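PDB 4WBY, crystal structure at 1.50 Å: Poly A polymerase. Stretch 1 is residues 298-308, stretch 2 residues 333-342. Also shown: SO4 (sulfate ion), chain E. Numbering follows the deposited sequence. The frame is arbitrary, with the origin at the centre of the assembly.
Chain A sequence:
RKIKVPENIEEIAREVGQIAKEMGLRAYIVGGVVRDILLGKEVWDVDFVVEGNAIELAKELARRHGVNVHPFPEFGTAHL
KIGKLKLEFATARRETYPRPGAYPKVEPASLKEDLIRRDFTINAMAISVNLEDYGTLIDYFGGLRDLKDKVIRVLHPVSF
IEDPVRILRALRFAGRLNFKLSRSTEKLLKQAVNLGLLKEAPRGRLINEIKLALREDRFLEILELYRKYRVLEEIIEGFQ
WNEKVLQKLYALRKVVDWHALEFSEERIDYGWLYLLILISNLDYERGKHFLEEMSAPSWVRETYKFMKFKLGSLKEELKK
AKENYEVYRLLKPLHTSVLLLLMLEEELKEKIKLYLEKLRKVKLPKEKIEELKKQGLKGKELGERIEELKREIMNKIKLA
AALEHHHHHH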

# COMPACT_ATOMS: atom_id res chain seq x y z
N SER A 298 -15.26 -4.64 -5.71
CA SER A 298 -16.66 -4.39 -5.99
C SER A 298 -17.23 -3.28 -5.12
O SER A 298 -17.92 -2.40 -5.62
CB SER A 298 -17.47 -5.67 -5.80
OG SER A 298 -18.85 -5.36 -5.71
N TRP A 299 -16.95 -3.30 -3.82
CA TRP A 299 -17.56 -2.30 -2.95
C TRP A 299 -17.10 -0.90 -3.33
O TRP A 299 -17.87 0.05 -3.22
CB TRP A 299 -17.28 -2.59 -1.47
CG TRP A 299 -15.84 -2.46 -0.98
CD1 TRP A 299 -14.95 -3.48 -0.81
CD2 TRP A 299 -15.17 -1.27 -0.54
NE1 TRP A 299 -13.76 -3.00 -0.31
CE2 TRP A 299 -13.87 -1.64 -0.14
CE3 TRP A 299 -15.54 0.08 -0.47
CZ2 TRP A 299 -12.94 -0.71 0.33
CZ3 TRP A 299 -14.61 1.00 0.01
CH2 TRP A 299 -13.33 0.60 0.39
N VAL A 300 -15.86 -0.77 -3.78
CA VAL A 300 -15.34 0.52 -4.21
C VAL A 300 -16.04 1.00 -5.48
O VAL A 300 -16.45 2.16 -5.59
CB VAL A 300 -13.82 0.46 -4.44
CG1 VAL A 300 -13.30 1.80 -4.95
CG2 VAL A 300 -13.10 0.04 -3.17
N ARG A 301 -16.18 0.10 -6.44
CA ARG A 301 -16.80 0.45 -7.70
C ARG A 301 -18.28 0.77 -7.51
O ARG A 301 -18.80 1.70 -8.13
CB ARG A 301 -16.60 -0.68 -8.72
CG ARG A 301 -15.12 -0.87 -9.06
CD ARG A 301 -14.87 -1.94 -10.09
NE ARG A 301 -14.98 -3.28 -9.53
CZ ARG A 301 -15.97 -4.12 -9.82
NH1 ARG A 301 -16.91 -3.75 -10.68
NH2 ARG A 301 -16.01 -5.32 -9.26
N GLU A 302 -18.94 0.03 -6.62
CA GLU A 302 -20.35 0.30 -6.33
C GLU A 302 -20.49 1.61 -5.55
O GLU A 302 -21.41 2.39 -5.80
CB GLU A 302 -20.97 -0.86 -5.55
CG GLU A 302 -21.02 -2.19 -6.32
CD GLU A 302 -22.02 -2.21 -7.47
OE1 GLU A 302 -22.83 -1.27 -7.60
OE2 GLU A 302 -22.00 -3.20 -8.24
N THR A 303 -19.58 1.87 -4.61
CA THR A 303 -19.64 3.13 -3.88
C THR A 303 -19.39 4.31 -4.80
O THR A 303 -20.04 5.35 -4.66
CB THR A 303 -18.66 3.13 -2.69
OG1 THR A 303 -19.17 2.26 -1.68
CG2 THR A 303 -18.51 4.53 -2.09
N TYR A 304 -18.49 4.17 -5.77
CA TYR A 304 -18.28 5.24 -6.74
C TYR A 304 -19.54 5.52 -7.57
O TYR A 304 -19.93 6.68 -7.75
CB TYR A 304 -17.10 4.93 -7.65
CG TYR A 304 -16.87 6.02 -8.68
CD1 TYR A 304 -16.32 7.24 -8.32
CD2 TYR A 304 -17.24 5.83 -10.01
CE1 TYR A 304 -16.14 8.25 -9.26
CE2 TYR A 304 -17.06 6.82 -10.94
CZ TYR A 304 -16.51 8.02 -10.57
OH TYR A 304 -16.35 9.00 -11.53
N LYS A 305 -20.18 4.48 -8.08
CA LYS A 305 -21.40 4.66 -8.86
C LYS A 305 -22.46 5.34 -8.00
O LYS A 305 -23.16 6.26 -8.46
CB LYS A 305 -21.91 3.31 -9.39
CG LYS A 305 -23.15 3.40 -10.29
CD LYS A 305 -23.54 2.01 -10.77
CE LYS A 305 -24.66 2.05 -11.79
NZ LYS A 305 -24.97 0.66 -12.24
N PHE A 306 -22.55 4.92 -6.75
CA PHE A 306 -23.50 5.49 -5.81
C PHE A 306 -23.19 6.97 -5.55
O PHE A 306 -24.10 7.81 -5.53
CB PHE A 306 -23.49 4.71 -4.49
CG PHE A 306 -24.65 5.04 -3.59
CD1 PHE A 306 -24.58 6.11 -2.70
CD2 PHE A 306 -25.81 4.29 -3.64
CE1 PHE A 306 -25.67 6.42 -1.88
CE2 PHE A 306 -26.90 4.59 -2.82
CZ PHE A 306 -26.83 5.66 -1.94
N MET A 307 -21.92 7.27 -5.35
CA MET A 307 -21.44 8.63 -5.15
C MET A 307 -21.90 9.52 -6.30
O MET A 307 -22.38 10.63 -6.09
CB MET A 307 -19.90 8.64 -5.01
CG MET A 307 -19.33 9.96 -4.48
SD MET A 307 -17.55 9.97 -4.24
CE MET A 307 -16.98 10.00 -5.94
N LYS A 308 -21.77 9.02 -7.53
CA LYS A 308 -22.08 9.86 -8.69
C LYS A 308 -23.59 10.01 -8.94
O LYS A 308 -24.06 11.12 -9.20
CB LYS A 308 -21.39 9.31 -9.95
CG LYS A 308 -19.88 9.23 -9.84
CD LYS A 308 -19.25 10.56 -9.49
CE LYS A 308 -19.30 11.51 -10.67
NZ LYS A 308 -18.52 12.75 -10.42
S SO4 E . -19.06 -6.95 -10.83
O1 SO4 E . -18.55 -5.90 -11.70
O2 SO4 E . -18.35 -6.96 -9.55
O3 SO4 E . -20.50 -6.75 -10.60
O4 SO4 E . -18.91 -8.26 -11.47
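Stretch 2 (333-342) PLHTSVLLLL

After Pro333, stretch 2 is extended at Leu334 and His335 (psi 140° and 150°), then turns helical from Thr336 to Leu342, with His335 at the N-cap position. Its helix runs in the same general sense as helix 298-308, crossing it at -43° with the axes 9.9 Å apart at closest approach. The backbones come near where Thr303 faces Val338, CA to CA 6.3 Å.

The polar centre is compact. Thr303 OG1 and Ser337 OG share a very short hydrogen bond of 2.5 Å, and Ser337 OG is also hydrogen-bonded to His335 ND1 at 2.8 Å, so one serine hydroxyl links the neighbouring helix to the residue that opens its own.

Aromatic contact covers the N-terminal side of this centre. Trp299 CB lies over the face of the His335 ring, 3.8 Å from its centroid; the indole five-membered ring and the imidazole are near parallel (23°) but slid apart, with Trp299 CE3 3.4 Å from His335 CE1.

Apolar packing completes the contact. Phe306 reaches both the extended entry and the helix, with CZ 3.8 Å from Leu334 CD2 and CE1 3.9 Å from Val338 CG1. Leu341 CD2 meets Thr303 CG2 at 3.8 Å and Met307 SD at 4.1 Å. Trp299, Thr303, Phe306 and Met307 follow the helical repeat and so fall along one side of the helix.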

# COMPACT_ATOMS: atom_id res chain seq x y z
N PRO A 333 -29.13 -0.15 4.08
CA PRO A 333 -28.54 -0.99 3.03
C PRO A 333 -27.14 -0.59 2.59
O PRO A 333 -26.58 -1.25 1.70
CB PRO A 333 -29.52 -0.84 1.86
CG PRO A 333 -30.10 0.52 2.05
CD PRO A 333 -30.17 0.75 3.54
N LEU A 334 -26.57 0.45 3.17
CA LEU A 334 -25.33 1.03 2.65
C LEU A 334 -24.08 0.35 3.18
O LEU A 334 -23.99 -0.03 4.35
CB LEU A 334 -25.28 2.52 2.96
CG LEU A 334 -26.46 3.34 2.43
CD1 LEU A 334 -26.34 4.80 2.85
CD2 LEU A 334 -26.57 3.22 0.91
N HIS A 335 -23.11 0.18 2.30
CA HIS A 335 -21.79 -0.27 2.68
C HIS A 335 -21.14 0.78 3.58
O HIS A 335 -21.41 1.97 3.45
CB HIS A 335 -20.94 -0.52 1.44
CG HIS A 335 -19.62 -1.16 1.73
ND1 HIS A 335 -18.44 -0.45 1.75
CD2 HIS A 335 -19.30 -2.44 2.03
CE1 HIS A 335 -17.44 -1.27 2.03
NE2 HIS A 335 -17.94 -2.48 2.21
N THR A 336 -20.28 0.32 4.49
CA THR A 336 -19.53 1.18 5.40
C THR A 336 -18.93 2.39 4.69
O THR A 336 -18.92 3.50 5.24
CB THR A 336 -18.40 0.40 6.10
OG1 THR A 336 -18.98 -0.65 6.89
CG2 THR A 336 -17.58 1.29 7.01
N SER A 337 -18.43 2.17 3.48
CA SER A 337 -17.78 3.24 2.72
C SER A 337 -18.71 4.44 2.49
O SER A 337 -18.26 5.59 2.60
CB SER A 337 -17.27 2.72 1.38
OG SER A 337 -18.29 2.07 0.64
N VAL A 338 -19.98 4.19 2.19
CA VAL A 338 -20.90 5.29 1.91
C VAL A 338 -21.21 6.03 3.21
O VAL A 338 -21.32 7.26 3.21
CB VAL A 338 -22.21 4.80 1.24
CG1 VAL A 338 -23.19 5.95 1.05
CG2 VAL A 338 -21.90 4.13 -0.09
N LEU A 339 -21.32 5.30 4.32
CA LEU A 339 -21.52 5.94 5.62
C LEU A 339 -20.39 6.92 5.95
O LEU A 339 -20.63 8.03 6.42
CB LEU A 339 -21.63 4.91 6.74
CG LEU A 339 -22.75 3.89 6.59
CD1 LEU A 339 -22.72 2.93 7.76
CD2 LEU A 339 -24.10 4.59 6.51
N LEU A 340 -19.15 6.49 5.70
CA LEU A 340 -18.01 7.35 6.02
C LEU A 340 -17.98 8.56 5.09
O LEU A 340 -17.66 9.67 5.52
CB LEU A 340 -16.71 6.54 5.95
CG LEU A 340 -16.68 5.37 6.93
CD1 LEU A 340 -15.34 4.64 6.91
CD2 LEU A 340 -17.03 5.82 8.34
N LEU A 341 -18.35 8.37 3.83
CA LEU A 341 -18.45 9.49 2.89
C LEU A 341 -19.50 10.50 3.35
O LEU A 341 -19.28 11.72 3.27
CB LEU A 341 -18.77 8.98 1.49
CG LEU A 341 -17.70 9.07 0.40
CD1 LEU A 341 -16.28 9.00 0.96
CD2 LEU A 341 -17.92 7.99 -0.65
N LEU A 342 -20.62 10.00 3.85
CA LEU A 342 -21.69 10.86 4.34
C LEU A 342 -21.23 11.69 5.54
O LEU A 342 -21.71 12.80 5.75
CB LEU A 342 -22.93 10.03 4.72
CG LEU A 342 -23.77 9.56 3.53
CD1 LEU A 342 -24.69 8.42 3.93
CD2 LEU A 342 -24.59 10.69 2.93